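Local coordinates for YlqD protein (Synechococcus sp. WH 8102, PDB 4DCI) that is of unknown function but belongs to the YlqD family and joins a small mixed beta sheet to a long helical hairpin, probably an antiparallel coiled coil, at residues Pro15-Val21 against Val135-Arg140; Val22-Trp26 against Val139-Val143; Gly37-Asp42 against Lys93-Leu97; Gln44-Glu49 against Lys85-Glu90; Thr8-Arg14 against Glu118-Lys124. One frame throughout, in Å; residues are numbered along the deposited sequence.

Contact 1. Residues Pro15-Val21 against Val135-Arg140; sequences PITVRAV and VAIVVR
R19 lays its guanidinium flat over A136, whose CB stands 3.3 Å above the plane and over its centre. The torsions put it there: CG lies beside the backbone N (chi1 -66°), and the chain then runs extended from CG to NE, back along the strand pair. Farther along this face, V21 and V138 meet at a slant, CG2 of V21 lying 3.6 Å from CG1 of V138. On the other face V18 leans across V139, its CG1 4.0 Å from V139 CG2, with I137 alongside; L129 of the second subunit packs on both valines. I16 lies side by side with V135, CD1 reaching to 3.8 Å from V135 CB, whereas its CG2 branch meets I137 CG2 at about a right angle, 4.0 Å away.

The two strands are the central pair of a mixed four-stranded sheet and run parallel, with 31° between their directions. Five backbone bonds fix the register: T17 N to V135 O, I137 N to T17 O, both backbone groups of R19, and V21 N to V139 O. R19 gives its N to I137 O at 2.8 Å and receives V139 N on its O at 2.7 Å. At the strand ends V21 CG1 approaches R140 NH1 to 3.6 Å, neither over the face nor at the edge of the guanidinium, which has its salt bridge with D109.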
# COMPACT_ATOMS: atom_id res chain seq x y z
N PRO B 15 -1.87 10.54 17.09
CA PRO B 15 -1.04 11.53 16.44
C PRO B 15 -0.68 12.69 17.38
O PRO B 15 -1.44 12.99 18.31
CB PRO B 15 -1.95 12.03 15.33
CG PRO B 15 -3.32 11.97 15.93
CD PRO B 15 -3.31 10.81 16.88
N ILE B 16 0.46 13.33 17.15
CA ILE B 16 0.83 14.56 17.84
C ILE B 16 0.93 15.67 16.80
O ILE B 16 1.46 15.46 15.71
CB ILE B 16 2.17 14.43 18.60
CG1 ILE B 16 2.05 13.43 19.75
CG2 ILE B 16 2.63 15.76 19.18
CD1 ILE B 16 0.84 13.62 20.65
N THR B 17 0.40 16.84 17.12
CA THR B 17 0.47 17.97 16.21
C THR B 17 1.70 18.80 16.51
O THR B 17 1.98 19.11 17.66
CB THR B 17 -0.81 18.82 16.29
OG1 THR B 17 -1.93 18.03 15.88
CG2 THR B 17 -0.70 20.06 15.41
N VAL B 18 2.45 19.14 15.47
CA VAL B 18 3.59 20.02 15.63
C VAL B 18 3.19 21.41 15.17
O VAL B 18 2.77 21.59 14.03
CB VAL B 18 4.81 19.52 14.82
CG1 VAL B 18 6.09 20.18 15.30
CG2 VAL B 18 4.94 18.01 14.94
N ARG B 19 3.30 22.38 16.06
CA ARG B 19 3.11 23.79 15.70
C ARG B 19 4.46 24.50 15.75
O ARG B 19 5.28 24.21 16.62
CB ARG B 19 2.11 24.47 16.64
CG ARG B 19 0.69 23.93 16.54
CD ARG B 19 -0.19 24.44 17.67
NE ARG B 19 -1.39 23.62 17.80
CZ ARG B 19 -2.12 23.50 18.91
NH1 ARG B 19 -1.79 24.15 20.02
NH2 ARG B 19 -3.19 22.71 18.92
N ALA B 20 4.71 25.43 14.82
CA ALA B 20 5.98 26.18 14.82
C ALA B 20 5.78 27.65 15.16
O ALA B 20 4.83 28.29 14.71
CB ALA B 20 6.70 26.05 13.49
N VAL B 21 6.69 28.16 15.97
CA VAL B 21 6.77 29.59 16.22
C VAL B 21 7.42 30.20 14.98
O VAL B 21 8.43 29.68 14.48
CB VAL B 21 7.61 29.91 17.47
CG1 VAL B 21 7.68 31.41 17.73
CG2 VAL B 21 7.03 29.23 18.70
N VAL B 135 -3.27 16.28 21.47
CA VAL B 135 -2.08 16.91 22.01
C VAL B 135 -1.24 17.55 20.90
O VAL B 135 -1.08 16.99 19.81
CB VAL B 135 -1.27 15.88 22.82
CG1 VAL B 135 0.10 16.43 23.18
CG2 VAL B 135 -2.03 15.52 24.09
N ALA B 136 -0.73 18.75 21.17
CA ALA B 136 0.19 19.43 20.24
C ALA B 136 1.44 19.93 20.96
O ALA B 136 1.39 20.22 22.15
CB ALA B 136 -0.51 20.58 19.54
N ILE B 137 2.55 20.01 20.23
CA ILE B 137 3.77 20.61 20.76
C ILE B 137 4.15 21.85 19.95
O ILE B 137 3.88 21.93 18.75
CB ILE B 137 4.94 19.61 20.77
CG1 ILE B 137 5.32 19.20 19.35
CG2 ILE B 137 4.55 18.37 21.55
CD1 ILE B 137 6.48 18.24 19.28
N VAL B 138 4.75 22.82 20.63
CA VAL B 138 5.16 24.08 20.00
C VAL B 138 6.68 24.13 19.87
O VAL B 138 7.40 24.03 20.87
CB VAL B 138 4.65 25.30 20.78
CG1 VAL B 138 5.13 26.59 20.15
CG2 VAL B 138 3.13 25.29 20.86
N VAL B 139 7.15 24.26 18.63
CA VAL B 139 8.58 24.28 18.30
C VAL B 139 9.03 25.69 17.88
O VAL B 139 8.35 26.38 17.12
CB VAL B 139 8.93 23.28 17.18
CG1 VAL B 139 10.33 23.53 16.66
CG2 VAL B 139 8.82 21.85 17.68
N ARG B 140 10.19 26.09 18.40
CA ARG B 140 10.84 27.33 18.00
C ARG B 140 12.26 26.99 17.59
O ARG B 140 13.07 26.56 18.42
CB ARG B 140 10.83 28.32 19.15
CG ARG B 140 11.16 29.73 18.74
CD ARG B 140 11.43 30.60 19.96
NE ARG B 140 12.28 31.72 19.58
CZ ARG B 140 11.82 32.90 19.18
NH1 ARG B 140 10.51 33.13 19.11
NH2 ARG B 140 12.67 33.86 18.85

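Contact 2. Residues Val22-Trp26 against Val139-Val143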
# COMPACT_ATOMS: atom_id res chain seq x y z
N VAL B 22 6.83 31.28 14.47
CA VAL B 22 7.40 31.92 13.28
C VAL B 22 8.71 32.64 13.62
O VAL B 22 8.73 33.62 14.38
CB VAL B 22 6.41 32.85 12.55
CG1 VAL B 22 7.07 33.43 11.30
CG2 VAL B 22 5.14 32.09 12.15
N THR B 23 9.79 32.12 13.06
CA THR B 23 11.11 32.73 13.15
C THR B 23 11.59 32.98 11.73
O THR B 23 11.05 32.40 10.79
CB THR B 23 12.15 31.79 13.80
OG1 THR B 23 12.44 30.70 12.92
CG2 THR B 23 11.66 31.26 15.14
N PRO B 24 12.60 33.85 11.57
CA PRO B 24 13.11 34.08 10.23
C PRO B 24 13.71 32.81 9.63
O PRO B 24 13.43 32.50 8.47
CB PRO B 24 14.20 35.15 10.45
CG PRO B 24 13.87 35.77 11.76
CD PRO B 24 13.33 34.64 12.58
N THR B 25 14.50 32.07 10.40
CA THR B 25 15.05 30.80 9.92
C THR B 25 13.93 29.93 9.39
O THR B 25 14.07 29.31 8.34
CB THR B 25 15.79 30.03 11.03
OG1 THR B 25 17.01 30.70 11.35
CG2 THR B 25 16.12 28.61 10.59
N TRP B 26 12.81 29.93 10.10
CA TRP B 26 11.71 29.06 9.74
C TRP B 26 11.05 29.47 8.46
O TRP B 26 10.76 28.62 7.62
CB TRP B 26 10.69 28.99 10.87
CG TRP B 26 9.55 28.07 10.56
CD1 TRP B 26 9.47 26.69 10.78
CD2 TRP B 26 8.27 28.42 9.93
NE1 TRP B 26 8.27 26.20 10.35
CE2 TRP B 26 7.50 27.18 9.83
CE3 TRP B 26 7.71 29.60 9.46
CZ2 TRP B 26 6.23 27.15 9.28
CZ3 TRP B 26 6.42 29.56 8.91
CH2 TRP B 26 5.70 28.36 8.83
N VAL B 139 7.15 24.26 18.63
CA VAL B 139 8.58 24.28 18.30
C VAL B 139 9.03 25.69 17.88
O VAL B 139 8.35 26.38 17.12
CB VAL B 139 8.93 23.28 17.18
CG1 VAL B 139 10.33 23.53 16.66
CG2 VAL B 139 8.82 21.85 17.68
N ARG B 140 10.19 26.09 18.40
CA ARG B 140 10.84 27.33 18.00
C ARG B 140 12.26 26.99 17.59
O ARG B 140 13.07 26.56 18.42
CB ARG B 140 10.83 28.32 19.15
CG ARG B 140 11.16 29.73 18.74
CD ARG B 140 11.43 30.60 19.96
NE ARG B 140 12.28 31.72 19.58
CZ ARG B 140 11.82 32.90 19.18
NH1 ARG B 140 10.51 33.13 19.11
NH2 ARG B 140 12.67 33.86 18.85
N ASP B 141 12.55 27.16 16.30
CA ASP B 141 13.85 26.81 15.73
C ASP B 141 14.34 25.46 16.24
O ASP B 141 15.47 25.34 16.71
CB ASP B 141 14.89 27.90 16.03
CG ASP B 141 14.71 29.13 15.16
OD1 ASP B 141 14.08 29.02 14.07
OD2 ASP B 141 15.21 30.20 15.56
N GLY B 142 13.48 24.46 16.17
CA GLY B 142 13.84 23.11 16.57
C GLY B 142 13.72 22.77 18.05
O GLY B 142 13.94 21.62 18.43
N VAL B 143 13.39 23.76 18.88
CA VAL B 143 13.35 23.52 20.33
C VAL B 143 11.94 23.50 20.88
O VAL B 143 11.14 24.38 20.56
CB VAL B 143 14.18 24.57 21.09
CG1 VAL B 143 14.16 24.28 22.58
CG2 VAL B 143 15.61 24.59 20.57
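T23 and D141 bring a helix N-cap against a beta-hairpin turn, and they contribute most of the small surface buried here. T23 stands directly before helix 24-60; D141 is the first of the two central residues in the type I' turn from R140 to V143 that joins strands 136-140 and 143-148.

The T23 hydroxyl works in both directions. It donates to D141 OD1, with OG1 and OD1 2.6 Å apart, meeting the oxygen on its syn side but 28° out of the carboxylate plane. It also accepts a capping bond from the backbone N of W26, the third residue of the helix, over a W26 N to T23 OG1 distance of 2.9 Å. A chi1 of 70° places OG1 between the backbone N and carbonyl carbon of T23, where it can serve the helix end and the turn together. The carboxylate probably helps to orient the capping hydroxyl, and its negative charge near the helix N-terminus is probably favourable.

The methyl branch of T23 packs beside the carboxylate, CG2 lying 3.7 Å from D141 CG, and against the methylene of R140, 3.9 Å from its CG. It also stands over one face of the R140 guanidinium, a group salt-bridged to D109. The turn that presents D141 is closed by the paired backbone groups of R140 and V143, each N bonding to the other residue's O. T25 completes the setting of the carboxylate, its CB lying 3.6 Å from D141 OD1.

Contact 3. Residues Gly37-Asp42 against Lys93-Leu97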
# COMPACT_ATOMS: atom_id res chain seq x y z
N GLY B 37 8.27 22.90 -4.61
CA GLY B 37 7.02 22.21 -4.94
C GLY B 37 6.35 22.82 -6.16
O GLY B 37 6.00 22.10 -7.10
N ILE B 38 6.18 24.15 -6.14
CA ILE B 38 5.65 24.89 -7.28
C ILE B 38 6.46 24.52 -8.52
O ILE B 38 5.90 24.07 -9.53
CB ILE B 38 5.74 26.43 -7.10
CG1 ILE B 38 5.20 26.88 -5.74
CG2 ILE B 38 5.06 27.16 -8.24
CD1 ILE B 38 3.69 26.87 -5.63
N ALA B 39 7.78 24.68 -8.44
CA ALA B 39 8.67 24.46 -9.58
C ALA B 39 8.62 23.02 -10.07
O ALA B 39 8.52 22.76 -11.27
CB ALA B 39 10.09 24.87 -9.23
N ASN B 40 8.66 22.08 -9.13
CA ASN B 40 8.60 20.67 -9.45
C ASN B 40 7.31 20.30 -10.17
O ASN B 40 7.31 19.49 -11.11
CB ASN B 40 8.75 19.85 -8.18
CG ASN B 40 8.99 18.39 -8.46
OD1 ASN B 40 9.90 18.04 -9.21
ND2 ASN B 40 8.17 17.53 -7.87
N ALA B 41 6.20 20.89 -9.73
CA ALA B 41 4.90 20.70 -10.36
C ALA B 41 4.94 21.20 -11.80
O ALA B 41 4.70 20.43 -12.73
CB ALA B 41 3.81 21.40 -9.58
N ASP B 42 5.25 22.48 -11.96
CA ASP B 42 5.40 23.09 -13.28
C ASP B 42 6.21 22.20 -14.21
O ASP B 42 5.83 21.98 -15.36
CB ASP B 42 6.06 24.47 -13.18
CG ASP B 42 5.10 25.55 -12.70
OD1 ASP B 42 5.54 26.45 -11.95
OD2 ASP B 42 3.91 25.49 -13.09
N LYS B 93 -0.47 22.58 -7.45
CA LYS B 93 0.20 23.85 -7.67
C LYS B 93 -0.61 25.01 -7.11
O LYS B 93 -0.05 25.92 -6.48
CB LYS B 93 0.40 24.05 -9.17
CG LYS B 93 1.65 24.80 -9.58
CD LYS B 93 1.77 24.86 -11.10
CE LYS B 93 1.07 26.09 -11.67
NZ LYS B 93 1.13 26.09 -13.16
N ARG B 94 -1.91 24.97 -7.35
CA ARG B 94 -2.85 25.93 -6.77
C ARG B 94 -2.70 26.02 -5.25
O ARG B 94 -2.55 27.12 -4.70
CB ARG B 94 -4.29 25.53 -7.15
CG ARG B 94 -5.31 26.66 -7.19
CD ARG B 94 -6.74 26.14 -7.38
NE ARG B 94 -6.84 24.84 -8.08
CZ ARG B 94 -6.66 24.64 -9.39
NH1 ARG B 94 -6.34 25.64 -10.20
NH2 ARG B 94 -6.79 23.42 -9.89
N ASN B 95 -2.73 24.86 -4.57
CA ASN B 95 -2.60 24.79 -3.11
C ASN B 95 -1.29 25.35 -2.65
O ASN B 95 -1.22 26.08 -1.66
CB ASN B 95 -2.68 23.35 -2.61
CG ASN B 95 -4.06 22.76 -2.76
OD1 ASN B 95 -5.05 23.48 -2.85
ND2 ASN B 95 -4.14 21.43 -2.78
N LEU B 96 -0.23 24.98 -3.36
CA LEU B 96 1.10 25.44 -3.02
C LEU B 96 1.20 26.96 -3.13
O LEU B 96 1.77 27.61 -2.26
CB LEU B 96 2.13 24.76 -3.91
CG LEU B 96 2.50 23.31 -3.59
CD1 LEU B 96 3.35 22.76 -4.72
CD2 LEU B 96 3.24 23.18 -2.27
N LEU B 97 0.63 27.53 -4.19
CA LEU B 97 0.66 28.98 -4.35
C LEU B 97 -0.08 29.68 -3.22
O LEU B 97 0.40 30.66 -2.67
CB LEU B 97 0.09 29.38 -5.70
CG LEU B 97 1.09 29.04 -6.80
CD1 LEU B 97 0.38 28.82 -8.13
CD2 LEU B 97 2.18 30.10 -6.90
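The long antiparallel hairpin of helices 24-60 and 69-104, a predicted coiled coil, is joined here by I38 against L97 and by a salt bridge between D42 and K93. The two helical segments run at 159° to each other with their axes 9.3 Å apart at closest approach, a separation that lets side chains from both helices fill the seam.

I38 carries CG1 beside its backbone N (chi1 -49°), and the chain ends in CD1, which rests against L97 at 3.6 Å from its CG. I38 and L96 run alongside each other with their ends pointing opposite ways, but the modelled spacing between the I38 methyl and L96 is too close to be trusted, so the evidence for this pair is its general placement. L96 sets out toward the opposite helix and brings CD1 against the main chain of G37, where the absence of a side chain probably leaves room for the leucine.

One helical turn along, A41 offers its CB to K93 CG at 4.0 Å, so the aliphatic root of the lysine belongs to the apolar seam. Its chain then bends at chi3 (90°) and crosses D42 at about a right angle. The salt bridge closes this flank, and E90 of the same helix is a second carboxylate partner of the ammonium. K93 NZ meets D42 OD2 almost end-on to the C-O bond, 2.8 Å away.

Contact 4. Residues Gln44-Glu49 against Lys85-Glu90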
# COMPACT_ATOMS: atom_id res chain seq x y z
N GLN B 44 6.82 18.93 -14.03
CA GLN B 44 6.09 17.72 -14.37
C GLN B 44 5.03 17.97 -15.45
O GLN B 44 4.96 17.23 -16.43
CB GLN B 44 5.46 17.10 -13.14
CG GLN B 44 6.41 16.17 -12.41
CD GLN B 44 5.78 15.57 -11.18
OE1 GLN B 44 5.49 16.27 -10.21
NE2 GLN B 44 5.55 14.26 -11.22
N LEU B 45 4.25 19.04 -15.26
CA LEU B 45 3.24 19.44 -16.24
C LEU B 45 3.83 19.58 -17.63
O LEU B 45 3.22 19.16 -18.61
CB LEU B 45 2.60 20.76 -15.85
CG LEU B 45 1.52 20.70 -14.78
CD1 LEU B 45 1.22 22.11 -14.31
CD2 LEU B 45 0.27 20.02 -15.31
N ALA B 46 5.02 20.17 -17.71
CA ALA B 46 5.71 20.31 -18.98
C ALA B 46 6.15 18.97 -19.56
O ALA B 46 6.17 18.79 -20.77
CB ALA B 46 6.90 21.24 -18.84
N GLN B 47 6.52 18.03 -18.68
CA GLN B 47 6.97 16.72 -19.14
C GLN B 47 5.78 15.88 -19.55
O GLN B 47 5.84 15.17 -20.54
CB GLN B 47 7.82 16.04 -18.07
CG GLN B 47 9.29 16.43 -18.14
CD GLN B 47 10.00 16.36 -16.79
OE1 GLN B 47 9.80 15.42 -16.02
NE2 GLN B 47 10.83 17.35 -16.52
N LEU B 48 4.68 16.00 -18.80
CA LEU B 48 3.43 15.32 -19.12
C LEU B 48 2.92 15.65 -20.53
O LEU B 48 2.44 14.78 -21.24
CB LEU B 48 2.36 15.68 -18.08
CG LEU B 48 0.95 15.12 -18.28
CD1 LEU B 48 0.95 13.61 -18.17
CD2 LEU B 48 -0.03 15.73 -17.29
N GLU B 49 3.04 16.92 -20.92
CA GLU B 49 2.56 17.35 -22.23
C GLU B 49 3.45 16.83 -23.35
O GLU B 49 2.96 16.52 -24.44
CB GLU B 49 2.42 18.87 -22.29
CG GLU B 49 1.64 19.40 -23.50
CD GLU B 49 0.19 18.92 -23.53
OE1 GLU B 49 -0.52 19.08 -22.52
OE2 GLU B 49 -0.24 18.40 -24.58
N LYS B 85 -4.87 14.18 -15.65
CA LYS B 85 -3.61 14.18 -14.91
C LYS B 85 -3.09 15.61 -14.74
O LYS B 85 -2.74 16.03 -13.64
CB LYS B 85 -2.58 13.32 -15.64
CG LYS B 85 -1.52 12.70 -14.73
CD LYS B 85 -0.77 11.58 -15.45
CE LYS B 85 -1.60 10.30 -15.55
NZ LYS B 85 -1.06 9.39 -16.60
N ARG B 86 -3.05 16.34 -15.86
CA ARG B 86 -2.75 17.76 -15.84
C ARG B 86 -3.62 18.44 -14.80
O ARG B 86 -3.11 19.01 -13.84
CB ARG B 86 -2.96 18.37 -17.24
CG ARG B 86 -3.03 19.88 -17.28
CD ARG B 86 -3.08 20.41 -18.71
NE ARG B 86 -1.78 20.33 -19.39
CZ ARG B 86 -0.75 21.15 -19.16
NH1 ARG B 86 -0.82 22.13 -18.25
NH2 ARG B 86 0.38 20.99 -19.84
N SER B 87 -4.94 18.34 -14.97
CA SER B 87 -5.90 18.92 -14.03
C SER B 87 -5.55 18.74 -12.55
O SER B 87 -5.80 19.61 -11.71
CB SER B 87 -7.29 18.34 -14.30
OG SER B 87 -8.20 18.73 -13.29
N GLU B 88 -4.96 17.59 -12.24
CA GLU B 88 -4.62 17.21 -10.88
C GLU B 88 -3.38 17.96 -10.39
O GLU B 88 -3.39 18.56 -9.31
CB GLU B 88 -4.37 15.71 -10.85
CG GLU B 88 -4.23 15.09 -9.47
CD GLU B 88 -4.10 13.58 -9.56
OE1 GLU B 88 -3.54 13.09 -10.56
OE2 GLU B 88 -4.58 12.89 -8.63
N LEU B 89 -2.31 17.92 -11.19
CA LEU B 89 -1.09 18.66 -10.88
C LEU B 89 -1.40 20.14 -10.78
O LEU B 89 -0.94 20.82 -9.85
CB LEU B 89 -0.02 18.41 -11.94
CG LEU B 89 0.71 17.06 -11.88
CD1 LEU B 89 1.30 16.69 -13.22
CD2 LEU B 89 1.79 17.07 -10.82
N GLU B 90 -2.20 20.64 -11.71
CA GLU B 90 -2.61 22.03 -11.71
C GLU B 90 -3.30 22.40 -10.39
O GLU B 90 -3.26 23.56 -9.98
CB GLU B 90 -3.51 22.33 -12.92
CG GLU B 90 -3.44 23.78 -13.42
CD GLU B 90 -2.11 24.13 -14.07
OE1 GLU B 90 -1.87 23.72 -15.23
OE2 GLU B 90 -1.30 24.82 -13.41
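L45 fits between L89 and R86, and with L48 it forms the close-packed part of this contact. L45 and L89 overlap flank to flank, each heading toward the other's helix, with L45 CD2 lying 3.7 Å from L89 CB. The same methyl stands 3.8 Å above one face of the R86 guanidinium, displaced toward its rim. L48, with CG anti to the backbone N (chi1 177°), spans K85 and R86 on the other helix: CD1 lies 3.8 Å from K85 CD, and CD2 is 3.9 Å from R86 CB.

The flank beyond is looser and polar. R86 bends at chi3, bringing NH2 to 3.4 Å from E49 OE1 in a weak hydrogen bond and salt bridge, the carboxylate and guanidinium planes 27° apart. NH1 lies 3.6 Å from E90 OE1, so one arginine links a three-residue charge network along the solvent side; the second oxygen of E90 pairs with K93. Both links of R86 are long.

The helix axes lie 10.2 Å apart, their directions at 173°; the leucine seam bordered by ion pairs is consistent with the predicted antiparallel coiled coil, here the hairpin of helices 24-60 and 69-104.

Contact 5. Residues Thr8-Arg14 against Glu118-Lys124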
# COMPACT_ATOMS: atom_id res chain seq x y z
N THR B 8 -7.48 -1.36 34.55
CA THR B 8 -6.82 -1.73 33.30
C THR B 8 -6.41 -0.49 32.51
O THR B 8 -7.25 0.35 32.17
CB THR B 8 -7.74 -2.62 32.44
OG1 THR B 8 -8.24 -3.68 33.26
CG2 THR B 8 -6.99 -3.20 31.24
N ILE B 9 -5.11 -0.39 32.23
CA ILE B 9 -4.55 0.71 31.45
C ILE B 9 -4.06 0.20 30.09
O ILE B 9 -3.17 -0.64 30.01
CB ILE B 9 -3.41 1.43 32.23
CG1 ILE B 9 -3.99 2.16 33.44
CG2 ILE B 9 -2.66 2.41 31.34
CD1 ILE B 9 -2.96 2.64 34.44
N LEU B 10 -4.67 0.71 29.03
CA LEU B 10 -4.29 0.32 27.68
C LEU B 10 -3.43 1.40 27.05
O LEU B 10 -3.59 2.59 27.34
CB LEU B 10 -5.54 0.08 26.82
CG LEU B 10 -6.46 -1.07 27.26
CD1 LEU B 10 -7.80 -1.01 26.55
CD2 LEU B 10 -5.79 -2.42 27.06
N THR B 11 -2.50 0.98 26.19
CA THR B 11 -1.67 1.92 25.46
C THR B 11 -2.06 1.88 24.00
O THR B 11 -1.98 0.83 23.36
CB THR B 11 -0.17 1.59 25.59
OG1 THR B 11 0.08 0.33 24.97
CG2 THR B 11 0.25 1.52 27.07
N ILE B 12 -2.52 3.01 23.48
CA ILE B 12 -2.95 3.10 22.08
C ILE B 12 -1.99 4.00 21.34
O ILE B 12 -1.12 4.62 21.94
CB ILE B 12 -4.37 3.69 21.94
CG1 ILE B 12 -4.44 5.09 22.55
CG2 ILE B 12 -5.40 2.75 22.54
CD1 ILE B 12 -5.67 5.88 22.17
N LYS B 13 -2.17 4.08 20.02
CA LYS B 13 -1.39 4.94 19.16
C LYS B 13 -2.19 6.20 18.80
O LYS B 13 -3.37 6.11 18.48
CB LYS B 13 -1.01 4.15 17.93
CG LYS B 13 -0.58 5.00 16.75
CD LYS B 13 -0.63 4.18 15.47
CE LYS B 13 -0.57 5.06 14.25
NZ LYS B 13 -0.67 4.18 13.05
N ARG B 14 -1.55 7.37 18.85
CA ARG B 14 -2.24 8.65 18.60
C ARG B 14 -1.31 9.64 17.91
O ARG B 14 -0.10 9.64 18.15
CB ARG B 14 -2.65 9.29 19.92
CG ARG B 14 -1.44 9.88 20.61
CD ARG B 14 -1.74 10.90 21.67
NE ARG B 14 -0.57 11.02 22.52
CZ ARG B 14 -0.56 11.63 23.69
NH1 ARG B 14 -1.66 12.20 24.17
NH2 ARG B 14 0.56 11.68 24.39
N GLU B 118 3.67 10.47 14.77
CA GLU B 118 3.07 9.33 15.44
C GLU B 118 3.55 9.30 16.88
O GLU B 118 4.74 9.48 17.16
CB GLU B 118 3.37 7.99 14.76
CG GLU B 118 2.61 6.86 15.45
CD GLU B 118 3.06 5.45 15.11
OE1 GLU B 118 3.22 5.15 13.91
OE2 GLU B 118 3.21 4.62 16.04
N SER B 119 2.59 9.10 17.79
CA SER B 119 2.84 9.00 19.22
C SER B 119 2.02 7.87 19.80
O SER B 119 1.31 7.16 19.08
CB SER B 119 2.47 10.31 19.91
OG SER B 119 2.61 10.20 21.31
N SER B 120 2.12 7.71 21.12
CA SER B 120 1.36 6.71 21.83
C SER B 120 1.00 7.28 23.19
O SER B 120 1.56 8.29 23.58
CB SER B 120 2.18 5.43 21.97
OG SER B 120 3.30 5.66 22.80
N CYS B 121 0.07 6.65 23.89
CA CYS B 121 -0.36 7.11 25.22
C CYS B 121 -1.30 6.10 25.90
O CYS B 121 -1.75 5.13 25.28
CB CYS B 121 -1.07 8.46 25.12
SG CYS B 121 -2.70 8.31 24.37
N GLU B 122 -1.60 6.35 27.16
CA GLU B 122 -2.38 5.43 27.96
C GLU B 122 -3.80 5.94 28.15
O GLU B 122 -4.03 7.14 28.29
CB GLU B 122 -1.72 5.22 29.31
CG GLU B 122 -0.21 5.35 29.25
CD GLU B 122 0.49 4.49 30.27
OE1 GLU B 122 0.09 4.52 31.46
OE2 GLU B 122 1.46 3.79 29.88
N ILE B 123 -4.75 5.02 28.12
CA ILE B 123 -6.15 5.33 28.29
C ILE B 123 -6.75 4.38 29.31
O ILE B 123 -6.35 3.22 29.39
CB ILE B 123 -6.92 5.19 26.98
CG1 ILE B 123 -6.67 3.80 26.37
CG2 ILE B 123 -6.53 6.31 26.04
CD1 ILE B 123 -7.76 3.30 25.43
N LYS B 124 -7.71 4.88 30.08
CA LYS B 124 -8.42 4.07 31.05
C LYS B 124 -9.86 4.52 31.08
O LYS B 124 -10.19 5.58 30.57
CB LYS B 124 -7.79 4.19 32.44
CG LYS B 124 -7.69 5.61 32.98
CD LYS B 124 -6.57 5.76 34.00
CE LYS B 124 -6.42 7.21 34.44
NZ LYS B 124 -6.08 8.14 33.33
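I12 and I123 cross at about a right angle in the apolar centre, CG2 of I12 lying 3.8 Å from CD1 of I123. L10 flanks them with its CB 3.9 Å from I123 CG1, and on the other side I12 CG1 comes within 4.1 Å of C121 SG.

Next along the same face R14 spreads its guanidinium over C121, whose CB sits 3.5 Å above the centre of the plane. A chi1 of 75° and an extended chain turn it back over the sheet. S119 OG lies in plane at the guanidinium edge, receiving a weak bond from R14 NE at 3.5 Å; its stronger partner is T11 O of the second subunit.

The opposite face is more polar: I9 CG2 lies against the E122 side chain, 3.6 Å from its CB, and K13 crosses E118 with NZ and OE1 4.1 Å apart, beyond a salt bridge.

Six backbone hydrogen bonds, two each from the pairs L10-I123, I12-C121 and R14-S119, join the antiparallel strands 10-21 and 111-123. Helix 129-132 covers the isoleucines through L129 and takes R14 NH1 at K132 O, while S119 and S120 pair with an antiparallel strand of the second subunit, continuing the sheet across the interface.

In the fold
Contacts 1 and 5 share strand 10-21 and lie 19 Å apart between centres: strand 111-123 runs along one edge of it, and 136-140 pairs with the other edge of its second half, in a sheet ordered 111-123, 10-21, 136-140, 143-148. Contact 2, 11 Å from contact 1, follows where strand 10-21 gives way to helix 24-60. Contacts 3 and 4, also 11 Å apart, both join helices 24-60 and 69-104, with contact 4 nearer the hairpin's bend and 43 Å from contact 5. Along the chain the helical hairpin is an insertion between the first two strands. The sheet contacts reach other subunits whereas contacts 3 and 4 do not, which suggests that, for these segments, subunit contacts are made by the sheet end.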